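PDB 2VEC: pirin-like protein YhaK from Escherichia coli, which belongs to the pirin family of bicupins, is redox sensitive, carries a reactive cysteine and lacks quercetin 2,3-dioxygenase activity. Local coordinates for residues N150-L156 and G174-R179; S62-Q68 and R137-D143. One frame throughout, in Å; residues are numbered along the deposited sequence.

Interaction 1 (N150-L156 and G174-R179)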
ATOM      1  N   ASN A 150       6.169 -13.436 -12.493  1.00 40.02           N
ATOM      2  CA  ASN A 150       5.418 -13.249 -11.263  1.00 37.69           C
ATOM      3  C   ASN A 150       3.982 -13.703 -11.510  1.00 38.47           C
ATOM      4  O   ASN A 150       3.476 -13.528 -12.614  1.00 38.14           O
ATOM      5  CB  ASN A 150       5.428 -11.785 -10.821  1.00 36.04           C
ATOM      6  CG  ASN A 150       5.471 -11.648  -9.306  1.00 35.03           C
ATOM      7  OD1 ASN A 150       6.249 -12.358  -8.639  1.00 37.50           O
ATOM      8  ND2 ASN A 150       4.687 -10.725  -8.761  1.00 29.86           N
ATOM      9  N   PRO A 151       3.307 -14.258 -10.483  1.00 38.35           N
ATOM     10  CA  PRO A 151       1.922 -14.687 -10.745  1.00 39.10           C
ATOM     11  C   PRO A 151       1.071 -13.474 -11.150  1.00 37.24           C
ATOM     12  O   PRO A 151       1.304 -12.383 -10.647  1.00 36.48           O
ATOM     13  CB  PRO A 151       1.449 -15.212  -9.375  1.00 38.96           C
ATOM     14  CG  PRO A 151       2.653 -15.521  -8.630  1.00 38.99           C
ATOM     15  CD  PRO A 151       3.679 -14.473  -9.073  1.00 37.57           C
ATOM     16  N   LEU A 152       0.125 -13.653 -12.072  1.00 37.33           N
ATOM     17  CA  LEU A 152      -0.747 -12.546 -12.512  1.00 35.74           C
ATOM     18  C   LEU A 152      -1.527 -11.938 -11.348  1.00 34.14           C
ATOM     19  O   LEU A 152      -1.654 -10.719 -11.254  1.00 32.45           O
ATOM     20  CB  LEU A 152      -1.756 -13.039 -13.579  1.00 38.65           C
ATOM     21  CG  LEU A 152      -1.178 -13.350 -14.962  1.00 42.59           C
ATOM     22  CD1 LEU A 152      -2.313 -13.658 -15.919  1.00 48.66           C
ATOM     23  CD2 LEU A 152      -0.342 -12.203 -15.477  1.00 44.99           C
ATOM     24  N   ILE A 153      -2.066 -12.791 -10.471  1.00 33.78           N
ATOM     25  CA  ILE A 153      -2.951 -12.346  -9.396  1.00 32.29           C
ATOM     26  C   ILE A 153      -2.606 -13.108  -8.120  1.00 32.51           C
ATOM     27  O   ILE A 153      -2.501 -14.354  -8.138  1.00 33.55           O
ATOM     28  CB  ILE A 153      -4.428 -12.663  -9.771  1.00 35.34           C
ATOM     29  CG1 ILE A 153      -4.890 -11.836 -10.980  1.00 33.90           C
ATOM     30  CG2 ILE A 153      -5.401 -12.483  -8.540  1.00 36.43           C
ATOM     31  CD1 ILE A 153      -6.213 -12.321 -11.597  1.00 37.00           C
ATOM     32  N   GLN A 154      -2.402 -12.374  -7.034  1.00 30.60           N
ATOM     33  CA  GLN A 154      -2.259 -12.969  -5.706  1.00 30.59           C
ATOM     34  C   GLN A 154      -3.124 -12.177  -4.746  1.00 30.05           C
ATOM     35  O   GLN A 154      -3.289 -10.939  -4.908  1.00 28.20           O
ATOM     36  CB  GLN A 154      -0.827 -12.865  -5.232  1.00 30.31           C
ATOM     37  CG  GLN A 154       0.177 -13.560  -6.152  1.00 30.46           C
ATOM     38  CD  GLN A 154       1.584 -13.158  -5.786  1.00 32.48           C
ATOM     39  OE1 GLN A 154       2.166 -13.690  -4.838  1.00 30.83           O
ATOM     40  NE2 GLN A 154       2.129 -12.197  -6.510  1.00 27.19           N
ATOM     41  N   LYS A 155      -3.634 -12.854  -3.724  1.00 29.44           N
ATOM     42  CA  LYS A 155      -4.337 -12.159  -2.649  1.00 30.50           C
ATOM     43  C   LYS A 155      -3.791 -12.602  -1.304  1.00 30.28           C
ATOM     44  O   LYS A 155      -3.304 -13.722  -1.189  1.00 32.41           O
ATOM     45  CB  LYS A 155      -5.816 -12.540  -2.690  1.00 31.90           C
ATOM     46  CG  LYS A 155      -6.628 -11.858  -3.764  1.00 34.62           C
ATOM     47  CD  LYS A 155      -8.127 -11.854  -3.373  1.00 37.34           C
ATOM     48  CE  LYS A 155      -8.761 -13.239  -3.288  1.00 39.49           C
ATOM     49  NZ  LYS A 155     -10.225 -13.044  -2.880  1.00 39.74           N
ATOM     50  N   LEU A 156      -3.944 -11.751  -0.286  1.00 29.33           N
ATOM     51  CA  LEU A 156      -3.511 -12.028   1.080  1.00 28.78           C
ATOM     52  C   LEU A 156      -4.557 -11.510   2.062  1.00 28.96           C
ATOM     53  O   LEU A 156      -5.078 -10.392   1.930  1.00 27.81           O
ATOM     54  CB  LEU A 156      -2.137 -11.357   1.372  1.00 28.00           C
ATOM     55  CG  LEU A 156      -1.581 -11.359   2.823  1.00 28.84           C
ATOM     56  CD1 LEU A 156      -0.077 -11.477   2.814  1.00 32.77           C
ATOM     57  CD2 LEU A 156      -1.987 -10.064   3.584  1.00 28.25           C
ATOM     58  N   GLY A 174       4.689 -16.042   4.273  1.00 36.71           N
ATOM     59  CA  GLY A 174       3.342 -16.102   3.691  1.00 34.72           C
ATOM     60  C   GLY A 174       2.866 -14.747   3.166  1.00 31.63           C
ATOM     61  O   GLY A 174       1.699 -14.374   3.321  1.00 31.55           O
ATOM     62  N   SER A 175       3.782 -13.980   2.582  1.00 31.12           N
ATOM     63  CA  SER A 175       3.461 -12.639   2.063  1.00 28.43           C
ATOM     64  C   SER A 175       3.250 -12.723   0.541  1.00 28.87           C
ATOM     65  O   SER A 175       3.706 -13.688  -0.100  1.00 29.29           O
ATOM     66  CB  SER A 175       4.588 -11.632   2.387  1.00 28.91           C
ATOM     67  OG  SER A 175       5.859 -12.093   1.932  1.00 28.85           O
ATOM     68  N   LEU A 176       2.564 -11.722  -0.039  1.00 26.85           N
ATOM     69  CA  LEU A 176       2.473 -11.569  -1.510  1.00 26.71           C
ATOM     70  C   LEU A 176       3.878 -11.543  -2.083  1.00 27.29           C
ATOM     71  O   LEU A 176       4.781 -10.930  -1.508  1.00 27.14           O
ATOM     72  CB  LEU A 176       1.791 -10.239  -1.891  1.00 24.78           C
ATOM     73  CG  LEU A 176       0.325 -10.070  -1.414  1.00 23.93           C
ATOM     74  CD1 LEU A 176      -0.092  -8.554  -1.387  1.00 25.22           C
ATOM     75  CD2 LEU A 176      -0.702 -10.931  -2.245  1.00 23.61           C
ATOM     76  N   GLN A 177       4.070 -12.201  -3.209  1.00 27.70           N
ATOM     77  CA  GLN A 177       5.411 -12.220  -3.824  1.00 29.04           C
ATOM     78  C   GLN A 177       5.499 -11.072  -4.821  1.00 27.63           C
ATOM     79  O   GLN A 177       4.733 -11.024  -5.778  1.00 28.01           O
ATOM     80  CB  GLN A 177       5.638 -13.545  -4.519  1.00 31.34           C
ATOM     81  CG  GLN A 177       6.954 -13.615  -5.257  1.00 32.61           C
ATOM     82  CD  GLN A 177       7.146 -14.994  -5.829  1.00 39.74           C
ATOM     83  OE1 GLN A 177       7.257 -15.956  -5.087  1.00 43.61           O
ATOM     84  NE2 GLN A 177       7.096 -15.107  -7.149  1.00 42.90           N
ATOM     85  N   LEU A 178       6.469 -10.182  -4.630  1.00 27.60           N
ATOM     86  CA  LEU A 178       6.701  -9.072  -5.565  1.00 25.79           C
ATOM     87  C   LEU A 178       7.845  -9.369  -6.524  1.00 27.99           C
ATOM     88  O   LEU A 178       8.784 -10.101  -6.188  1.00 28.42           O
ATOM     89  CB  LEU A 178       7.038  -7.810  -4.772  1.00 24.06           C
ATOM     90  CG  LEU A 178       5.962  -7.304  -3.798  1.00 26.34           C
ATOM     91  CD1 LEU A 178       6.573  -6.084  -3.025  1.00 24.67           C
ATOM     92  CD2 LEU A 178       4.713  -6.897  -4.526  1.00 23.47           C
ATOM     93  N   ARG A 179       7.794  -8.792  -7.721  1.00 27.30           N
ATOM     94  CA  ARG A 179       8.945  -8.862  -8.614  1.00 28.67           C
ATOM     95  C   ARG A 179       9.798  -7.579  -8.529  1.00 29.06           C
ATOM     96  O   ARG A 179      10.632  -7.333  -9.404  1.00 30.06           O
ATOM     97  CB  ARG A 179       8.506  -9.158 -10.051  1.00 30.11           C
ATOM     98  CG  ARG A 179       7.485  -8.209 -10.618  1.00 30.80           C
ATOM     99  CD  ARG A 179       7.221  -8.571 -12.044  1.00 30.45           C
ATOM    100  NE  ARG A 179       6.078  -7.834 -12.561  1.00 31.86           N
ATOM    101  CZ  ARG A 179       5.514  -8.057 -13.743  1.00 31.39           C
ATOM    102  NH1 ARG A 179       6.002  -8.998 -14.587  1.00 29.96           N
ATOM    103  NH2 ARG A 179       4.463  -7.309 -14.081  1.00 32.75           N
TER
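The side-chain amides of N150 and Q154 both meet Q177: N150 bonds to its amide and its backbone oxygen, Q154 to its backbone alone. The N150 and Q177 side chains slide past each other in opposite directions, with their amide planes 36° apart. Q177 NE2 donates to N150 OD1 at 3.2 Å, and the acceptor lies in the amide plane of Q177. N150 ND2 donates in turn to the backbone oxygen Q177 O at 3.0 Å. ND2 has a second partner in S117. The Q154 amide stands at 73° to that of Q177 and grips the backbone of Q177 with both ends. Its OE1 accepts from Q177 N at 2.9 Å. Its NE2 donates to Q177 O, also at 2.9 Å, on a lone pair and nearly straight (172°). Q177 O thus takes two side-chain amide donors.

The contact joins the two halves of the bicupin. Strand 153-157 is an edge strand of the N-terminal cupin's sheet, and the short strand 176-177 is an edge strand of the C-terminal cupin's. Side-chain amides bridge them.

Beyond the amides the contact is mostly apolar. L176 CD2 packs on Q154 CB at 3.6 Å and on L156 CB at 3.9 Å. L156 CD1 touches the backbone of G174 and S175. At the other end, R179 CD lies 3.9 Å from N150 CB, while its guanidinium makes a salt bridge with D86.

Interaction 2 (S62-Q68 and R137-D143)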
ATOM      1  N   SER A  62      10.747   2.135  -7.925  1.00 22.92           N
ATOM      2  CA  SER A  62      10.231   3.156  -7.011  1.00 21.73           C
ATOM      3  C   SER A  62       8.723   2.992  -6.785  1.00 20.47           C
ATOM      4  O   SER A  62       8.030   2.378  -7.614  1.00 21.76           O
ATOM      5  CB  SER A  62      10.523   4.572  -7.541  1.00 21.91           C
ATOM      6  OG  SER A  62      11.942   4.831  -7.519  1.00 23.20           O
ATOM      7  N   LEU A  63       8.254   3.486  -5.649  1.00 21.18           N
ATOM      8  CA  LEU A  63       6.824   3.736  -5.388  1.00 20.86           C
ATOM      9  C   LEU A  63       6.358   4.884  -6.282  1.00 20.90           C
ATOM     10  O   LEU A  63       6.863   6.001  -6.130  1.00 22.60           O
ATOM     11  CB  LEU A  63       6.644   4.110  -3.932  1.00 20.51           C
ATOM     12  CG  LEU A  63       5.221   4.482  -3.520  1.00 21.77           C
ATOM     13  CD1 LEU A  63       4.283   3.257  -3.630  1.00 22.66           C
ATOM     14  CD2 LEU A  63       5.190   5.097  -2.115  1.00 24.18           C
ATOM     15  N   ARG A  64       5.470   4.607  -7.239  1.00 19.41           N
ATOM     16  CA  ARG A  64       5.056   5.640  -8.228  1.00 20.08           C
ATOM     17  C   ARG A  64       3.723   6.335  -7.928  1.00 20.87           C
ATOM     18  O   ARG A  64       3.509   7.493  -8.270  1.00 22.11           O
ATOM     19  CB  ARG A  64       5.048   5.040  -9.638  1.00 19.93           C
ATOM     20  CG  ARG A  64       6.414   4.432 -10.048  1.00 20.32           C
ATOM     21  CD  ARG A  64       7.586   5.481  -9.906  1.00 21.96           C
ATOM     22  NE  ARG A  64       7.346   6.734 -10.636  1.00 23.08           N
ATOM     23  CZ  ARG A  64       7.546   6.888 -11.944  1.00 27.96           C
ATOM     24  NH1 ARG A  64       7.989   5.855 -12.678  1.00 25.67           N
ATOM     25  NH2 ARG A  64       7.352   8.072 -12.511  1.00 26.56           N
ATOM     26  N   VAL A  65       2.814   5.626  -7.276  1.00 20.57           N
ATOM     27  CA  VAL A  65       1.534   6.235  -6.927  1.00 21.32           C
ATOM     28  C   VAL A  65       1.141   5.613  -5.601  1.00 21.40           C
ATOM     29  O   VAL A  65       1.401   4.427  -5.388  1.00 22.49           O
ATOM     30  CB  VAL A  65       0.467   5.852  -7.961  1.00 21.76           C
ATOM     31  CG1 VAL A  65      -0.997   6.121  -7.396  1.00 23.83           C
ATOM     32  CG2 VAL A  65       0.725   6.610  -9.278  1.00 23.21           C
ATOM     33  N   LEU A  66       0.547   6.407  -4.710  1.00 22.13           N
ATOM     34  CA  LEU A  66      -0.214   5.838  -3.597  1.00 22.99           C
ATOM     35  C   LEU A  66      -1.530   6.591  -3.556  1.00 24.04           C
ATOM     36  O   LEU A  66      -1.581   7.850  -3.504  1.00 24.29           O
ATOM     37  CB  LEU A  66       0.540   5.919  -2.251  1.00 22.99           C
ATOM     38  CG  LEU A  66      -0.295   5.253  -1.112  1.00 27.58           C
ATOM     39  CD1 LEU A  66       0.553   4.553  -0.127  1.00 29.30           C
ATOM     40  CD2 LEU A  66      -1.260   6.264  -0.438  1.00 27.88           C
ATOM     41  N   ASN A  67      -2.615   5.853  -3.658  1.00 24.51           N
ATOM     42  CA  ASN A  67      -3.899   6.535  -3.676  1.00 28.23           C
ATOM     43  C   ASN A  67      -4.924   5.885  -2.794  1.00 28.74           C
ATOM     44  O   ASN A  67      -4.750   4.733  -2.380  1.00 28.36           O
ATOM     45  CB  ASN A  67      -4.395   6.782  -5.108  1.00 31.28           C
ATOM     46  CG  ASN A  67      -4.954   5.564  -5.782  1.00 35.30           C
ATOM     47  OD1 ASN A  67      -5.967   5.003  -5.368  1.00 37.65           O
ATOM     48  ND2 ASN A  67      -4.337   5.195  -6.906  1.00 39.34           N
ATOM     49  N   GLN A  68      -5.944   6.643  -2.445  1.00 28.52           N
ATOM     50  CA  GLN A  68      -7.102   6.073  -1.794  1.00 30.44           C
ATOM     51  C   GLN A  68      -8.305   6.589  -2.538  1.00 31.69           C
ATOM     52  O   GLN A  68      -8.411   7.786  -2.800  1.00 32.57           O
ATOM     53  CB  GLN A  68      -7.192   6.445  -0.319  1.00 29.53           C
ATOM     54  CG  GLN A  68      -8.550   6.000   0.287  1.00 31.19           C
ATOM     55  CD  GLN A  68      -8.560   6.013   1.798  1.00 34.65           C
ATOM     56  OE1 GLN A  68      -7.637   5.468   2.436  1.00 32.94           O
ATOM     57  NE2 GLN A  68      -9.603   6.621   2.390  1.00 31.38           N
ATOM     58  N   ARG A 137     -10.643   1.810  -1.124  1.00 31.36           N
ATOM     59  CA  ARG A 137      -9.461   0.991  -1.237  1.00 31.08           C
ATOM     60  C   ARG A 137      -8.234   1.846  -1.459  1.00 30.00           C
ATOM     61  O   ARG A 137      -8.327   2.906  -2.073  1.00 31.17           O
ATOM     62  CB  ARG A 137      -9.603  -0.059  -2.327  1.00 33.41           C
ATOM     63  CG  ARG A 137      -9.800   0.460  -3.721  1.00 35.89           C
ATOM     64  CD  ARG A 137      -8.506   0.383  -4.479  1.00 38.20           C
ATOM     65  NE  ARG A 137      -8.718   0.993  -5.798  1.00 40.80           N
ATOM     66  CZ  ARG A 137      -8.354   2.227  -6.113  1.00 38.57           C
ATOM     67  NH1 ARG A 137      -7.738   2.986  -5.217  1.00 33.98           N
ATOM     68  NH2 ARG A 137      -8.585   2.680  -7.337  1.00 40.27           N
ATOM     69  N   MET A 138      -7.110   1.383  -0.937  1.00 27.52           N
ATOM     70  CA  MET A 138      -5.843   2.092  -1.096  1.00 25.37           C
ATOM     71  C   MET A 138      -5.094   1.309  -2.165  1.00 26.04           C
ATOM     72  O   MET A 138      -5.280   0.095  -2.296  1.00 26.65           O
ATOM     73  CB  MET A 138      -5.101   2.110   0.218  1.00 25.86           C
ATOM     74  CG  MET A 138      -3.668   2.638   0.116  1.00 23.25           C
ATOM     75  SD  MET A 138      -3.021   3.105   1.733  1.00 27.20           S
ATOM     76  CE  MET A 138      -3.994   4.575   2.130  1.00 27.01           C
ATOM     77  N   GLN A 139      -4.329   2.016  -2.980  1.00 24.92           N
ATOM     78  CA  GLN A 139      -3.691   1.392  -4.154  1.00 25.25           C
ATOM     79  C   GLN A 139      -2.311   1.942  -4.232  1.00 24.70           C
ATOM     80  O   GLN A 139      -2.129   3.164  -4.067  1.00 24.96           O
ATOM     81  CB  GLN A 139      -4.506   1.722  -5.416  1.00 25.78           C
ATOM     82  CG  GLN A 139      -3.863   1.206  -6.700  1.00 27.19           C
ATOM     83  CD  GLN A 139      -4.708   1.459  -7.909  1.00 30.97           C
ATOM     84  OE1 GLN A 139      -4.507   2.444  -8.606  1.00 32.40           O
ATOM     85  NE2 GLN A 139      -5.673   0.584  -8.163  1.00 29.47           N
ATOM     86  N   LEU A 140      -1.327   1.054  -4.432  1.00 24.72           N
ATOM     87  CA  LEU A 140       0.063   1.420  -4.637  1.00 24.12           C
ATOM     88  C   LEU A 140       0.442   1.009  -6.065  1.00 23.28           C
ATOM     89  O   LEU A 140      -0.025  -0.044  -6.526  1.00 23.95           O
ATOM     90  CB  LEU A 140       0.943   0.597  -3.660  1.00 24.40           C
ATOM     91  CG  LEU A 140       1.097   0.978  -2.181  1.00 29.32           C
ATOM     92  CD1 LEU A 140      -0.220   1.158  -1.438  1.00 34.45           C
ATOM     93  CD2 LEU A 140       1.947  -0.101  -1.482  1.00 25.90           C
ATOM     94  N   TRP A 141       1.245   1.810  -6.776  1.00 22.69           N
ATOM     95  CA  TRP A 141       1.870   1.357  -8.031  1.00 22.62           C
ATOM     96  C   TRP A 141       3.383   1.289  -7.802  1.00 23.55           C
ATOM     97  O   TRP A 141       3.963   2.278  -7.312  1.00 23.00           O
ATOM     98  CB  TRP A 141       1.657   2.350  -9.192  1.00 23.69           C
ATOM     99  CG  TRP A 141       0.240   2.658  -9.624  1.00 24.45           C
ATOM    100  CD1 TRP A 141      -0.949   2.335  -8.981  1.00 25.76           C
ATOM    101  CD2 TRP A 141      -0.118   3.423 -10.757  1.00 25.57           C
ATOM    102  NE1 TRP A 141      -2.013   2.849  -9.684  1.00 26.87           N
ATOM    103  CE2 TRP A 141      -1.528   3.512 -10.787  1.00 27.33           C
ATOM    104  CE3 TRP A 141       0.625   4.041 -11.784  1.00 28.87           C
ATOM    105  CZ2 TRP A 141      -2.204   4.214 -11.788  1.00 31.29           C
ATOM    106  CZ3 TRP A 141      -0.072   4.733 -12.791  1.00 31.06           C
ATOM    107  CH2 TRP A 141      -1.450   4.802 -12.788  1.00 30.94           C
ATOM    108  N   LEU A 142       4.016   0.155  -8.166  1.00 22.18           N
ATOM    109  CA  LEU A 142       5.496   0.008  -8.098  1.00 21.84           C
ATOM    110  C   LEU A 142       5.984  -0.202  -9.516  1.00 23.31           C
ATOM    111  O   LEU A 142       5.334  -0.956 -10.271  1.00 24.89           O
ATOM    112  CB  LEU A 142       5.875  -1.252  -7.297  1.00 21.30           C
ATOM    113  CG  LEU A 142       5.398  -1.199  -5.829  1.00 22.39           C
ATOM    114  CD1 LEU A 142       5.649  -2.581  -5.119  1.00 23.55           C
ATOM    115  CD2 LEU A 142       6.183  -0.123  -5.126  1.00 25.14           C
ATOM    116  N   ASP A 143       7.102   0.414  -9.894  1.00 23.40           N
ATOM    117  CA  ASP A 143       7.709   0.136 -11.206  1.00 23.68           C
ATOM    118  C   ASP A 143       7.928  -1.350 -11.327  1.00 25.18           C
ATOM    119  O   ASP A 143       8.317  -2.005 -10.339  1.00 24.78           O
ATOM    120  CB  ASP A 143       9.095   0.778 -11.374  1.00 25.85           C
ATOM    121  CG  ASP A 143       9.064   2.309 -11.314  1.00 26.89           C
ATOM    122  OD1 ASP A 143       8.354   2.918 -12.143  1.00 25.87           O
ATOM    123  OD2 ASP A 143       9.760   2.872 -10.430  1.00 27.19           O
TER
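W141, D143 and N67 carry this contact between two antiparallel strands. The indole of W141 lies beside V65, and both side chains point the same way. V65 CB sits over the five-membered ring, 3.8 Å from its centroid, as a CH-pi contact. V65 CG2 covers the same face nearer the six-membered ring, 3.6 Å from W141 CE3. W141 NE1 donates in its ring plane to Q139 OE1 at 2.7 Å.

N67 ND2 reaches that oxygen from the opposite face of the Q139 amide, at 3.2 Å. With chi1 at 76° the N67 amide is turned toward the neighbouring strand, and its OD1 accepts from R137 NH1 at 2.7 Å. R137 also makes a salt bridge with E126. W141, Q139, N67 and R137 are thus linked in a chain of hydrogen bonds.

D143 closes the other end. Its OD1 uses the syn lone pair for a salt bridge with R64 NH1 at 3.0 Å. Its OD2 takes S62 N on the anti side at 2.8 Å, and also bonds H51. CG and CD of R64 also lie against the carboxylate. R64 NE bonds to the backbone oxygen of F49.

On the other face of the sheet, L63, L66, M138, L140 and L142 form an apolar layer, of which L63, M138 and L140 touch strand 247-254. R64 and V65 both face W141. This is a classic beta bulge in the antiparallel sheet of the N-terminal cupin.

In the fold
Along the chain, interaction 2 closes before interaction 1 opens, and their centres are about 16 Å apart. Strand 135-143 is followed directly by strand 153-157, and both belong to the same antiparallel sheet. Interaction 2 pairs neighbouring strands inside that sheet, near the centre of the chain. Interaction 1 lies farther out, where edge strand 153-157 meets edge strand 176-177 of the other cupin's sheet. The two contacts touch through L178 CD1 and L142 CD1, 4.2 Å apart. In this monomeric protein, interaction 1 joins the two cupins directly, while interaction 2 builds the sheet whose apolar face meets the second one.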